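Local coordinates for protein trehalose-6-phosphate phosphatase (Cryptococcus neoformans, PDB 5DX9) that is a trehalose-phosphatase of the HAD superfamily that binds a magnesium ion at the C-terminal edge of its Rossmann-like sheet, at residues 18-30 against 203-216. Numbering follows the deposited sequence.
Sequences ANKRLLLFNYDGT and DVDLIFCAGDDKTD. Unlike the reference sequence in segment 18-30: N26 (reference Asp). With MG (magnesium ion), chain C; G6P (6-O-phosphono-alpha-D-glucopyranose), chain B; GLC (alpha-D-glucopyranose), chain D.
N26 and D212 meet at a magnesium ion where two neighbouring parallel strands, 21-25 and 206-211, run out at the C-terminal edge of the Rossmann-like HAD sheet, a worked example of how α/β folds place their sites. The metal is held by N26 OD1 at 2.1 Å, by D212 OD1 and by the backbone D28 O, and O2P of 6-O-phosphono-alpha-D-glucopyranose and two waters complete six ligands. N26, which stands where the reference sequence has aspartate, turns its amide across the D212 carboxylate with the planes 29° apart. With its CG anti to the backbone N, the N26 amide reaches the site; OD1 faces the metal, and N26 ND2 donates to O3P of 6-O-phosphono-alpha-D-glucopyranose at 3.0 Å and to I65 O. D28 N reaches phosphate O1P at 3.2 Å.

In the second shell, T30 OG1 donates to N26 OD1 at 3.0 Å, in the carbonyl plane on a lone pair, which, with the metal and the ND2 bonds, holds the amide's rotation. K178 forms a salt bridge with D212 OD2, and K190 with D216 OD2.

Behind the site the strands pair in register, the closest backbone bond being L24 N to F208 O at 2.7 Å. Beside it F25 and F208 meet obliquely, centroids 5.6 Å apart and planes at 45°, and F298 stands edge-to-face to both.

At the far end the D205 carboxylate holds the chain entering strand 21-25: OD1 accepts K20 N, tilted out of the carboxylate plane, and OD2 takes N19 N through its syn lone pair at 2.9 Å, nearly straight at 173°.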
# COMPACT_ATOMS: atom_id res chain seq x y z
N ALA A 18 22.18 0.55 7.85
CA ALA A 18 21.02 0.19 8.66
C ALA A 18 21.11 -1.20 9.29
O ALA A 18 21.65 -2.13 8.68
CB ALA A 18 19.74 0.30 7.82
N ASN A 19 20.59 -1.32 10.50
CA ASN A 19 20.53 -2.60 11.20
C ASN A 19 19.28 -3.40 10.83
O ASN A 19 19.36 -4.59 10.52
CB ASN A 19 20.59 -2.39 12.71
CG ASN A 19 21.91 -1.79 13.16
OD1 ASN A 19 22.98 -2.15 12.66
ND2 ASN A 19 21.84 -0.86 14.11
N LYS A 20 18.13 -2.73 10.87
CA LYS A 20 16.88 -3.36 10.46
C LYS A 20 16.09 -2.45 9.52
O LYS A 20 15.81 -1.30 9.85
CB LYS A 20 16.03 -3.72 11.68
CG LYS A 20 14.98 -4.78 11.39
CD LYS A 20 15.05 -5.90 12.41
CE LYS A 20 14.41 -7.17 11.87
NZ LYS A 20 15.21 -7.74 10.74
N ARG A 21 15.74 -2.97 8.36
CA ARG A 21 15.14 -2.16 7.31
C ARG A 21 13.71 -2.58 6.97
O ARG A 21 13.44 -3.74 6.66
CB ARG A 21 16.01 -2.22 6.05
CG ARG A 21 17.45 -1.78 6.31
CD ARG A 21 18.27 -1.76 5.03
NE ARG A 21 18.57 -3.11 4.57
CZ ARG A 21 19.78 -3.67 4.60
NH1 ARG A 21 20.81 -2.98 5.07
NH2 ARG A 21 19.95 -4.90 4.16
N LEU A 22 12.79 -1.62 7.05
CA LEU A 22 11.40 -1.84 6.65
C LEU A 22 11.21 -1.39 5.21
O LEU A 22 11.31 -0.20 4.90
CB LEU A 22 10.45 -1.08 7.59
CG LEU A 22 8.97 -1.44 7.54
CD1 LEU A 22 8.76 -2.93 7.78
CD2 LEU A 22 8.19 -0.62 8.57
N LEU A 23 10.94 -2.35 4.32
CA LEU A 23 10.82 -2.05 2.90
C LEU A 23 9.40 -2.31 2.40
O LEU A 23 8.95 -3.46 2.33
CB LEU A 23 11.83 -2.87 2.09
CG LEU A 23 13.29 -2.73 2.51
CD1 LEU A 23 14.20 -3.56 1.59
CD2 LEU A 23 13.72 -1.27 2.53
N LEU A 24 8.70 -1.24 2.05
CA LEU A 24 7.28 -1.33 1.70
C LEU A 24 7.02 -0.93 0.26
O LEU A 24 7.29 0.21 -0.13
CB LEU A 24 6.47 -0.47 2.66
CG LEU A 24 6.76 -0.75 4.13
CD1 LEU A 24 6.08 0.27 5.04
CD2 LEU A 24 6.36 -2.17 4.50
N PHE A 25 6.49 -1.86 -0.52
CA PHE A 25 6.22 -1.62 -1.94
C PHE A 25 4.76 -1.78 -2.31
O PHE A 25 4.16 -2.84 -2.09
CB PHE A 25 7.04 -2.58 -2.81
CG PHE A 25 8.53 -2.44 -2.64
CD1 PHE A 25 9.25 -1.58 -3.45
CD2 PHE A 25 9.20 -3.18 -1.68
CE1 PHE A 25 10.62 -1.46 -3.31
CE2 PHE A 25 10.56 -3.07 -1.53
CZ PHE A 25 11.28 -2.21 -2.34
N ASN A 26 4.18 -0.73 -2.90
CA ASN A 26 2.92 -0.87 -3.62
C ASN A 26 3.19 -1.73 -4.85
O ASN A 26 4.35 -1.92 -5.22
CB ASN A 26 2.36 0.50 -4.02
CG ASN A 26 1.04 0.40 -4.77
OD1 ASN A 26 0.97 0.71 -5.96
ND2 ASN A 26 0.00 -0.03 -4.08
N TYR A 27 2.15 -2.28 -5.47
CA TYR A 27 2.40 -3.10 -6.64
C TYR A 27 2.10 -2.40 -7.96
O TYR A 27 3.02 -1.99 -8.66
CB TYR A 27 1.60 -4.40 -6.60
CG TYR A 27 2.00 -5.29 -7.76
CD1 TYR A 27 3.29 -5.79 -7.85
CD2 TYR A 27 1.10 -5.60 -8.78
CE1 TYR A 27 3.68 -6.58 -8.91
CE2 TYR A 27 1.48 -6.40 -9.84
CZ TYR A 27 2.78 -6.89 -9.90
OH TYR A 27 3.18 -7.67 -10.95
N ASP A 28 0.82 -2.28 -8.29
CA ASP A 28 0.44 -1.69 -9.57
C ASP A 28 0.92 -0.26 -9.68
O ASP A 28 0.75 0.53 -8.75
CB ASP A 28 -1.08 -1.76 -9.77
CG ASP A 28 -1.60 -3.18 -9.75
OD1 ASP A 28 -1.25 -3.94 -10.67
OD2 ASP A 28 -2.36 -3.53 -8.82
N GLY A 29 1.54 0.08 -10.81
CA GLY A 29 2.06 1.41 -11.04
C GLY A 29 3.31 1.73 -10.25
O GLY A 29 3.93 2.78 -10.44
N THR A 30 3.70 0.81 -9.37
CA THR A 30 4.86 1.04 -8.51
C THR A 30 5.98 0.05 -8.79
O THR A 30 7.12 0.44 -9.00
CB THR A 30 4.48 0.98 -7.03
OG1 THR A 30 3.57 2.04 -6.72
CG2 THR A 30 5.72 1.11 -6.16
N ASP A 203 12.61 -1.56 16.05
CA ASP A 203 14.06 -1.47 15.88
C ASP A 203 14.44 -1.03 14.47
O ASP A 203 15.62 -0.93 14.14
CB ASP A 203 14.71 -2.81 16.20
CG ASP A 203 14.14 -3.96 15.39
OD1 ASP A 203 14.89 -4.92 15.11
OD2 ASP A 203 12.94 -3.90 15.03
N VAL A 204 13.43 -0.76 13.65
CA VAL A 204 13.66 -0.28 12.29
C VAL A 204 14.34 1.09 12.30
O VAL A 204 13.92 2.00 13.02
CB VAL A 204 12.35 -0.18 11.50
CG1 VAL A 204 12.55 0.61 10.21
CG2 VAL A 204 11.82 -1.57 11.20
N ASP A 205 15.41 1.23 11.52
CA ASP A 205 16.13 2.50 11.44
C ASP A 205 16.23 3.00 10.00
O ASP A 205 16.87 4.02 9.73
CB ASP A 205 17.53 2.36 12.06
CG ASP A 205 18.33 1.22 11.45
OD1 ASP A 205 17.72 0.37 10.78
OD2 ASP A 205 19.56 1.18 11.65
N LEU A 206 15.61 2.27 9.08
CA LEU A 206 15.47 2.74 7.70
C LEU A 206 14.14 2.27 7.14
O LEU A 206 13.86 1.07 7.11
CB LEU A 206 16.61 2.24 6.82
CG LEU A 206 16.58 2.72 5.37
CD1 LEU A 206 16.99 4.19 5.28
CD2 LEU A 206 17.46 1.87 4.48
N ILE A 207 13.31 3.21 6.71
CA ILE A 207 12.03 2.87 6.10
C ILE A 207 11.96 3.35 4.66
O ILE A 207 12.18 4.52 4.37
CB ILE A 207 10.84 3.46 6.88
CG1 ILE A 207 10.76 2.85 8.28
CG2 ILE A 207 9.54 3.20 6.13
CD1 ILE A 207 9.60 3.36 9.10
N PHE A 208 11.67 2.42 3.75
CA PHE A 208 11.37 2.78 2.38
C PHE A 208 9.92 2.42 2.07
O PHE A 208 9.47 1.33 2.40
CB PHE A 208 12.32 2.09 1.40
CG PHE A 208 12.04 2.45 -0.04
CD1 PHE A 208 12.61 3.57 -0.61
CD2 PHE A 208 11.20 1.67 -0.81
CE1 PHE A 208 12.36 3.91 -1.92
CE2 PHE A 208 10.94 2.00 -2.13
CZ PHE A 208 11.52 3.12 -2.68
N CYS A 209 9.21 3.34 1.43
CA CYS A 209 7.82 3.13 1.06
C CYS A 209 7.53 3.81 -0.27
O CYS A 209 7.79 5.00 -0.43
CB CYS A 209 6.88 3.67 2.15
SG CYS A 209 5.09 3.43 1.83
N ALA A 210 7.00 3.05 -1.22
CA ALA A 210 6.70 3.59 -2.54
C ALA A 210 5.26 3.28 -2.97
O ALA A 210 4.72 2.22 -2.65
CB ALA A 210 7.68 3.05 -3.56
N GLY A 211 4.66 4.21 -3.70
CA GLY A 211 3.30 4.08 -4.18
C GLY A 211 2.98 5.12 -5.24
O GLY A 211 3.59 6.20 -5.25
N ASP A 212 2.03 4.83 -6.12
CA ASP A 212 1.76 5.70 -7.25
C ASP A 212 0.39 6.37 -7.20
O ASP A 212 0.14 7.32 -7.94
CB ASP A 212 1.88 4.90 -8.55
CG ASP A 212 0.76 3.89 -8.70
OD1 ASP A 212 0.48 3.17 -7.71
OD2 ASP A 212 0.15 3.84 -9.78
N ASP A 213 -0.49 5.88 -6.35
CA ASP A 213 -1.88 6.33 -6.37
C ASP A 213 -2.22 7.19 -5.15
O ASP A 213 -1.43 7.30 -4.22
CB ASP A 213 -2.83 5.13 -6.44
CG ASP A 213 -4.12 5.44 -7.15
OD1 ASP A 213 -4.54 6.62 -7.14
OD2 ASP A 213 -4.72 4.51 -7.74
N LYS A 214 -3.41 7.78 -5.17
CA LYS A 214 -3.87 8.60 -4.04
C LYS A 214 -4.02 7.79 -2.76
O LYS A 214 -3.83 8.30 -1.65
CB LYS A 214 -5.19 9.28 -4.38
CG LYS A 214 -5.80 10.04 -3.21
CD LYS A 214 -7.10 10.74 -3.59
CE LYS A 214 -7.72 11.43 -2.37
NZ LYS A 214 -8.96 12.18 -2.73
N THR A 215 -4.38 6.51 -2.90
CA THR A 215 -4.56 5.63 -1.76
C THR A 215 -3.23 5.41 -1.04
O THR A 215 -3.19 5.04 0.14
CB THR A 215 -5.14 4.26 -2.18
OG1 THR A 215 -4.22 3.60 -3.06
CG2 THR A 215 -6.47 4.45 -2.90
N ASP A 216 -2.13 5.63 -1.75
CA ASP A 216 -0.80 5.42 -1.20
C ASP A 216 -0.35 6.59 -0.36
O ASP A 216 0.62 6.50 0.39
CB ASP A 216 0.20 5.15 -2.33
CG ASP A 216 -0.11 3.89 -3.08
OD1 ASP A 216 -0.14 3.93 -4.33
OD2 ASP A 216 -0.35 2.85 -2.43
MG MG C . -0.63 1.30 -7.15
C1 G6P B . -5.55 -2.66 -9.91
C2 G6P B . -6.50 -3.73 -9.39
C3 G6P B . -7.68 -3.13 -8.65
C4 G6P B . -7.18 -2.31 -7.47
C5 G6P B . -5.99 -1.38 -7.78
C6 G6P B . -5.05 -1.25 -6.57
O1 G6P B . -6.12 -1.88 -10.96
O2 G6P B . -6.96 -4.51 -10.50
O3 G6P B . -8.51 -4.17 -8.11
O4 G6P B . -8.33 -1.58 -7.03
O5 G6P B . -5.12 -1.81 -8.84
O6 G6P B . -3.75 -1.83 -6.85
P G6P B . -2.40 -1.33 -6.08
O1P G6P B . -1.30 -2.48 -5.92
O2P G6P B . -1.80 -0.23 -6.87
O3P G6P B . -2.87 -0.79 -4.64
C1 GLC D . -5.15 -1.01 -11.56
C2 GLC D . -5.83 -0.03 -12.52
C3 GLC D . -6.31 -0.75 -13.77
C4 GLC D . -5.20 -1.57 -14.41
C5 GLC D . -4.55 -2.49 -13.39
C6 GLC D . -3.30 -3.18 -13.95
O2 GLC D . -6.93 0.61 -11.84
O3 GLC D . -6.80 0.21 -14.71
O4 GLC D . -5.76 -2.31 -15.51
O5 GLC D . -4.14 -1.76 -12.23
O6 GLC D . -2.42 -2.21 -14.53
O HOH W 1 -1.47 2.11 -5.47
O HOH W 2 -1.65 2.17 -8.76